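Local coordinates for protein enzyme subtilase SubTY from Bacillus sp. TY145 (Bacillus sp., PDB 5FFN) that cleaves peptide bonds as a subtilisin-like serine protease and is held here in complex with the proteinaceous chymotrypsin inhibitor CI2A, at residues A46-E50 with Q97-W101; C66-Q70 with K104-G110; Y158-L163 with H273-R277. All coordinates share one frame. Where two conformers were deposited one is given. Numbering follows the deposited sequence.

Overall arrangement
Long-range contacts can be read as closures along a chain, and this subtilase gives three. From the N terminus, interaction 1 closes first, pairing the start of strand 49-54 with the start of strand 99-104 in the main sheet. Interaction 2 opens at 66-70, inside that loop, and closes at 104-110, beyond it, joining the loop before helix 72-81 to the one after strand 99-104, so the two cross; their centres lie about 18 Å apart, one near the beginning of strand 99-104, the other at and beyond its end. Interaction 3 follows in series, closing a span of more than 100 residues by joining the end of helix 148-159 to the start of helix 273-286.

Interaction 1 (A46-E50 with Q97-W101); sequences AGSAE and QAKLW
Two backbone hydrogen bonds start a parallel strand pair in the mainly parallel sheet of the subtilase alpha/beta fold: L100 N donates to S48 O (2.9 Å, nearly straight at 169°), and E50 N donates to L100 O (2.8 Å). L100 is thus held from both sides of A49, its bridge partner, with A49 and L100 CA atoms 4.5 Å apart; S48 lies opposite K99 and E50 opposite W101. Residues 99-101 are extended, whereas G47 (positive phi, 81°) and S48 lead in irregularly, and the chain bends at E50. K99, chi1 and chi2 both m and then trans, folds back so that NZ reaches G47 O at 3.0 Å. One water bridges K99 NZ and E50 OE2; another joins E50 OE1 to W101 NE1. E50 OE1 also salt-bridges K30 on strand 29-35, which flanks 99-104 on its other side, and so reaches across the intervening strand. Apolar packing is slight: A49 and L100 share one face of the sheet, with A49 CB 4.4 Å from L100 CD2.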
# COMPACT_ATOMS: atom_id res chain seq x y z
N ALA A 46 10.12 -3.42 -17.82
CA ALA A 46 11.18 -4.25 -18.32
C ALA A 46 12.51 -3.73 -17.88
O ALA A 46 12.76 -2.54 -17.96
CB ALA A 46 11.09 -4.37 -19.84
N GLY A 47 13.34 -4.64 -17.39
CA GLY A 47 14.70 -4.35 -16.97
C GLY A 47 14.82 -3.74 -15.59
O GLY A 47 15.94 -3.53 -15.07
N SER A 48 13.69 -3.51 -14.94
CA SER A 48 13.72 -2.93 -13.59
C SER A 48 13.93 -3.96 -12.49
O SER A 48 14.53 -3.64 -11.46
CB SER A 48 12.45 -2.12 -13.29
OG SER A 48 11.26 -2.92 -13.30
N ALA A 49 13.50 -5.19 -12.71
CA ALA A 49 13.57 -6.22 -11.66
C ALA A 49 14.97 -6.75 -11.48
O ALA A 49 15.48 -7.47 -12.34
CB ALA A 49 12.61 -7.36 -11.98
N GLU A 50 15.59 -6.42 -10.36
CA GLU A 50 16.87 -6.99 -9.99
C GLU A 50 16.77 -8.22 -9.11
O GLU A 50 17.75 -8.96 -8.95
CB GLU A 50 17.78 -5.95 -9.33
CG GLU A 50 18.25 -4.96 -10.39
CD GLU A 50 19.23 -3.91 -9.94
OE1 GLU A 50 19.37 -3.67 -8.72
OE2 GLU A 50 19.88 -3.33 -10.87
N GLN A 97 13.62 5.46 -12.46
CA GLN A 97 14.98 4.95 -12.44
C GLN A 97 15.31 4.05 -11.25
O GLN A 97 16.42 3.52 -11.18
CB GLN A 97 16.03 6.09 -12.59
CG GLN A 97 16.19 6.54 -14.06
CD GLN A 97 15.06 7.42 -14.55
OE1 GLN A 97 14.96 8.55 -14.10
NE2 GLN A 97 14.23 6.94 -15.50
N ALA A 98 14.36 3.88 -10.31
CA ALA A 98 14.58 2.94 -9.18
C ALA A 98 14.54 1.52 -9.73
O ALA A 98 13.97 1.27 -10.80
CB ALA A 98 13.53 3.13 -8.07
N LYS A 99 15.14 0.60 -8.99
CA LYS A 99 15.10 -0.82 -9.33
C LYS A 99 14.13 -1.56 -8.41
O LYS A 99 13.87 -1.13 -7.30
CB LYS A 99 16.47 -1.43 -9.27
CG LYS A 99 17.39 -0.95 -10.41
CD LYS A 99 16.92 -1.31 -11.80
CE LYS A 99 17.94 -0.71 -12.83
NZ LYS A 99 17.62 -1.13 -14.23
N LEU A 100 13.66 -2.69 -8.90
CA LEU A 100 12.57 -3.45 -8.28
C LEU A 100 13.10 -4.74 -7.68
O LEU A 100 13.86 -5.49 -8.31
CB LEU A 100 11.44 -3.66 -9.29
CG LEU A 100 10.34 -4.65 -8.93
CD1 LEU A 100 9.45 -4.11 -7.79
CD2 LEU A 100 9.46 -4.95 -10.10
N TRP A 101 12.72 -5.01 -6.43
CA TRP A 101 12.84 -6.35 -5.88
C TRP A 101 11.39 -6.87 -5.76
O TRP A 101 10.61 -6.44 -4.88
CB TRP A 101 13.56 -6.38 -4.56
CG TRP A 101 15.06 -5.98 -4.50
CD1 TRP A 101 15.85 -5.59 -5.55
CD2 TRP A 101 15.91 -6.02 -3.36
NE1 TRP A 101 17.13 -5.38 -5.12
CE2 TRP A 101 17.21 -5.63 -3.78
CE3 TRP A 101 15.71 -6.34 -2.00
CZ2 TRP A 101 18.27 -5.52 -2.91
CZ3 TRP A 101 16.78 -6.24 -1.14
CH2 TRP A 101 18.07 -5.86 -1.61
O HOH W 1 19.50 -5.11 -6.60
O HOH W 2 19.05 -3.54 -13.53

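Interaction 2 (C66-Q70 with K104-G110); sequences CTDRQ and KVLGDNG
How a buried lysine can organise two irregular loops is illustrated where 66-70, leading to helix 72-81, lies over 104-110, which leaves the end of strand 99-104 at K104 and closes in a turn. Apart from K104 both are loop, and the CA atoms of C66 and K104, and of Q70 and D108, are each 5.2 Å apart. K104 CB lies 4.2 Å from C66 CA, beside the disulfide of C66 with C52, and the fully trans lysine side chain carries NZ to T67 O (2.8 Å) and, within its own segment, to D108 OD1 (2.8 Å, a salt bridge). V105 and L106 do not reach 66-70 and pack against helix 114-131. From G107 a type I turn runs to G110, closed by G110 N to G107 O at 2.9 Å. D108, chi1 m, sits within it: OD2 takes a salt-bridging hydrogen bond from R69 NH1 at 3.2 Å, while a water links OD1 to R69 N. D108 O lies 3.3 Å from Q70 CG. G110 ends the turn and hydrogen-bonds through its backbone to the CI2A chain. D68 OD1 accepts from Q70 N at 2.8 Å, an Asx turn that places Q70 beside G110, with Q70 CG 4.0 Å from G110 N; Q70 OE1 accepts from the backbone of H72, first residue of helix 72-81 and probably the histidine of the catalytic triad. R69 NH1 and K104 NZ approach to 3.4 Å, two donors of like charge: they share the D108 carboxylate, which offsets part of their repulsion and couples the inhibitor-contacting turn to the loop leading into helix 72-81.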
# COMPACT_ATOMS: atom_id res chain seq x y z
N CYS A 66 8.32 -15.02 -9.40
CA CYS A 66 7.58 -13.97 -8.69
C CYS A 66 6.36 -13.62 -9.51
O CYS A 66 5.98 -12.47 -9.72
CB CYS A 66 8.49 -12.76 -8.42
SG CYS A 66 9.18 -11.97 -9.93
N THR A 67 5.68 -14.66 -9.95
CA THR A 67 4.66 -14.53 -10.95
C THR A 67 3.35 -13.94 -10.44
O THR A 67 2.70 -14.49 -9.55
CB THR A 67 4.38 -15.93 -11.62
OG1 THR A 67 5.61 -16.44 -12.11
CG2 THR A 67 3.42 -15.80 -12.71
N ASP A 68 2.92 -12.83 -11.05
CA ASP A 68 1.64 -12.22 -10.70
C ASP A 68 0.51 -12.82 -11.53
O ASP A 68 0.48 -12.65 -12.76
CB ASP A 68 1.68 -10.70 -10.90
CG ASP A 68 0.44 -9.99 -10.36
OD1 ASP A 68 -0.42 -10.59 -9.65
OD2 ASP A 68 0.30 -8.78 -10.64
N ARG A 69 -0.42 -13.51 -10.86
CA ARG A 69 -1.64 -13.99 -11.52
C ARG A 69 -2.89 -13.23 -11.11
O ARG A 69 -4.01 -13.60 -11.44
CB ARG A 69 -1.79 -15.52 -11.31
CG ARG A 69 -0.53 -16.28 -11.64
CD ARG A 69 -0.75 -17.78 -11.82
NE ARG A 69 0.52 -18.46 -12.10
CZ ARG A 69 1.40 -18.84 -11.18
NH1 ARG A 69 1.20 -18.63 -9.88
NH2 ARG A 69 2.52 -19.46 -11.55
N GLN A 70 -2.70 -12.11 -10.39
CA GLN A 70 -3.80 -11.36 -9.81
C GLN A 70 -3.92 -9.94 -10.45
O GLN A 70 -5.03 -9.47 -10.83
CB GLN A 70 -3.52 -11.22 -8.29
CG GLN A 70 -4.76 -10.94 -7.46
CD GLN A 70 -5.51 -9.65 -7.83
OE1 GLN A 70 -4.93 -8.57 -7.99
NE2 GLN A 70 -6.82 -9.79 -8.03
N LYS A 104 7.11 -12.18 -4.02
CA LYS A 104 5.72 -12.67 -3.97
C LYS A 104 5.45 -13.28 -2.60
O LYS A 104 6.10 -14.26 -2.21
CB LYS A 104 5.43 -13.69 -5.08
CG LYS A 104 4.02 -14.20 -5.07
CD LYS A 104 3.72 -15.11 -6.25
CE LYS A 104 2.26 -15.43 -6.38
NZ LYS A 104 2.00 -16.35 -7.55
N VAL A 105 4.53 -12.67 -1.86
CA VAL A 105 4.17 -13.07 -0.49
C VAL A 105 2.67 -13.33 -0.33
O VAL A 105 2.22 -13.79 0.72
CB VAL A 105 4.60 -11.99 0.57
CG1 VAL A 105 6.07 -11.71 0.42
CG2 VAL A 105 3.77 -10.74 0.42
N LEU A 106 1.89 -12.93 -1.33
CA LEU A 106 0.46 -13.20 -1.38
C LEU A 106 0.20 -14.10 -2.57
O LEU A 106 0.87 -14.00 -3.60
CB LEU A 106 -0.33 -11.92 -1.56
CG LEU A 106 -0.17 -10.85 -0.48
CD1 LEU A 106 -0.98 -9.65 -0.91
CD2 LEU A 106 -0.64 -11.41 0.87
N GLY A 107 -0.77 -14.99 -2.41
CA GLY A 107 -1.23 -15.83 -3.50
C GLY A 107 -2.11 -15.12 -4.52
O GLY A 107 -2.34 -13.90 -4.51
N ASP A 108 -2.62 -15.93 -5.44
CA ASP A 108 -3.19 -15.40 -6.67
C ASP A 108 -4.60 -14.83 -6.52
O ASP A 108 -5.13 -14.22 -7.46
CB ASP A 108 -3.15 -16.48 -7.76
CG ASP A 108 -1.75 -17.03 -7.97
OD1 ASP A 108 -0.75 -16.33 -7.71
OD2 ASP A 108 -1.65 -18.18 -8.43
N ASN A 109 -5.20 -15.00 -5.33
CA ASN A 109 -6.43 -14.30 -5.00
C ASN A 109 -6.19 -13.17 -3.98
O ASN A 109 -7.10 -12.70 -3.33
CB ASN A 109 -7.48 -15.29 -4.56
CG ASN A 109 -7.81 -16.30 -5.68
OD1 ASN A 109 -8.08 -15.92 -6.83
ND2 ASN A 109 -7.74 -17.59 -5.35
N GLY A 110 -4.94 -12.76 -3.85
CA GLY A 110 -4.62 -11.54 -3.08
C GLY A 110 -4.67 -11.78 -1.57
O GLY A 110 -4.86 -10.83 -0.79
O HOH W 3 -0.59 -13.60 -8.16

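Interaction 3 (Y158-L163 with H273-R277)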
# COMPACT_ATOMS: atom_id res chain seq x y z
N TYR A 158 13.77 -2.54 10.02
CA TYR A 158 13.98 -1.11 10.33
C TYR A 158 15.31 -0.95 11.05
O TYR A 158 16.03 0.04 10.85
CB TYR A 158 12.85 -0.56 11.19
CG TYR A 158 12.77 0.98 11.23
CD1 TYR A 158 12.28 1.68 10.14
CD2 TYR A 158 13.23 1.71 12.33
CE1 TYR A 158 12.19 3.09 10.15
CE2 TYR A 158 13.15 3.12 12.36
CZ TYR A 158 12.62 3.80 11.26
OH TYR A 158 12.52 5.17 11.23
N GLY A 159 15.66 -1.97 11.85
CA GLY A 159 16.91 -1.97 12.61
C GLY A 159 18.12 -2.15 11.72
O GLY A 159 19.23 -1.89 12.17
N LYS A 160 17.92 -2.65 10.51
CA LYS A 160 18.96 -2.82 9.50
C LYS A 160 18.90 -1.75 8.37
O LYS A 160 19.50 -1.94 7.30
CB LYS A 160 18.90 -4.24 8.95
CG LYS A 160 19.25 -5.32 9.99
CD LYS A 160 18.94 -6.70 9.47
CE LYS A 160 20.11 -7.64 9.52
NZ LYS A 160 21.15 -7.21 8.60
N GLY A 161 18.25 -0.61 8.64
CA GLY A 161 18.27 0.57 7.76
C GLY A 161 17.38 0.53 6.53
O GLY A 161 17.66 1.21 5.53
N VAL A 162 16.34 -0.33 6.57
CA VAL A 162 15.37 -0.46 5.47
C VAL A 162 14.12 0.36 5.84
O VAL A 162 13.60 0.22 6.96
CB VAL A 162 14.94 -1.94 5.25
CG1 VAL A 162 13.85 -2.05 4.18
CG2 VAL A 162 16.13 -2.82 4.84
N LEU A 163 13.68 1.24 4.95
CA LEU A 163 12.45 2.01 5.18
C LEU A 163 11.25 1.10 4.88
O LEU A 163 11.24 0.41 3.86
CB LEU A 163 12.39 3.22 4.26
CG LEU A 163 11.22 4.16 4.50
CD1 LEU A 163 11.36 4.81 5.88
CD2 LEU A 163 11.15 5.18 3.41
N HIS A 273 17.77 5.76 6.18
CA HIS A 273 16.34 5.51 6.07
C HIS A 273 15.51 6.38 7.02
O HIS A 273 14.38 6.83 6.67
CB HIS A 273 16.07 4.01 6.24
CG HIS A 273 16.10 3.53 7.65
ND1 HIS A 273 17.15 3.79 8.50
CD2 HIS A 273 15.23 2.76 8.35
CE1 HIS A 273 16.87 3.27 9.69
NE2 HIS A 273 15.73 2.61 9.61
N SER A 274 15.99 6.59 8.25
CA SER A 274 15.22 7.40 9.21
C SER A 274 15.28 8.89 8.90
O SER A 274 14.31 9.61 9.12
CB SER A 274 15.63 7.12 10.65
OG SER A 274 16.95 7.55 10.89
N GLN A 275 16.41 9.36 8.37
CA GLN A 275 16.43 10.75 7.85
C GLN A 275 15.45 10.92 6.66
O GLN A 275 14.74 11.92 6.59
CB GLN A 275 17.83 11.15 7.38
CG GLN A 275 18.89 11.36 8.47
CD GLN A 275 20.24 11.67 7.82
OE1 GLN A 275 20.78 10.82 7.10
NE2 GLN A 275 20.77 12.89 8.02
N LEU A 276 15.39 9.90 5.80
CA LEU A 276 14.46 9.87 4.66
C LEU A 276 13.01 9.93 5.20
O LEU A 276 12.18 10.70 4.71
CB LEU A 276 14.71 8.63 3.79
CG LEU A 276 13.71 8.40 2.66
CD1 LEU A 276 13.71 9.56 1.71
CD2 LEU A 276 14.05 7.11 1.96
N ARG A 277 12.72 9.11 6.20
CA ARG A 277 11.40 9.08 6.81
C ARG A 277 11.04 10.44 7.40
O ARG A 277 9.90 10.90 7.28
CB ARG A 277 11.36 8.04 7.93
CG ARG A 277 10.02 7.92 8.59
CD ARG A 277 9.96 6.80 9.54
NE ARG A 277 8.62 6.64 10.13
CZ ARG A 277 8.34 5.79 11.10
NH1 ARG A 277 9.27 5.04 11.65
NH2 ARG A 277 7.10 5.68 11.53
O HOH W 4 19.47 3.37 5.93
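A histidine ring slotted into the end of a helix is the centre of this contact. H273, chi1 78° (p), projects its imidazole from the first turn of helix 273-286 into the bend after helix 148-159. That bend is a Schellman motif: G161 N bonds Y158 O at 3.2 Å, and G161 takes the C' position with phi 78°. G161 CA then sits over the face of the imidazole, 3.5 Å from the centroid and 8° off the normal, a CH-pi contact. The Y158 ring, chi1 t, receives the edge of H273, an edge-to-face pair with centroids 4.4 Å apart and planes at 59°. H273 NE2 also gives a weak hydrogen bond to Y158 O (2.9 Å), and a water joins G161 O to H273 N. R277, trans along its length, reaches Y158 OH through NH1 with a weak 3.3 Å bond; its stronger partner is E227, and its side chain lies about 5 Å from the bound sodium ion. L163 (t, p) packs CD2 on L276 CD2 at 3.8 Å. From there L163 enters strand 163-167, while L276 and H273 lean on helix 250-267 and V162 faces helix 114-131.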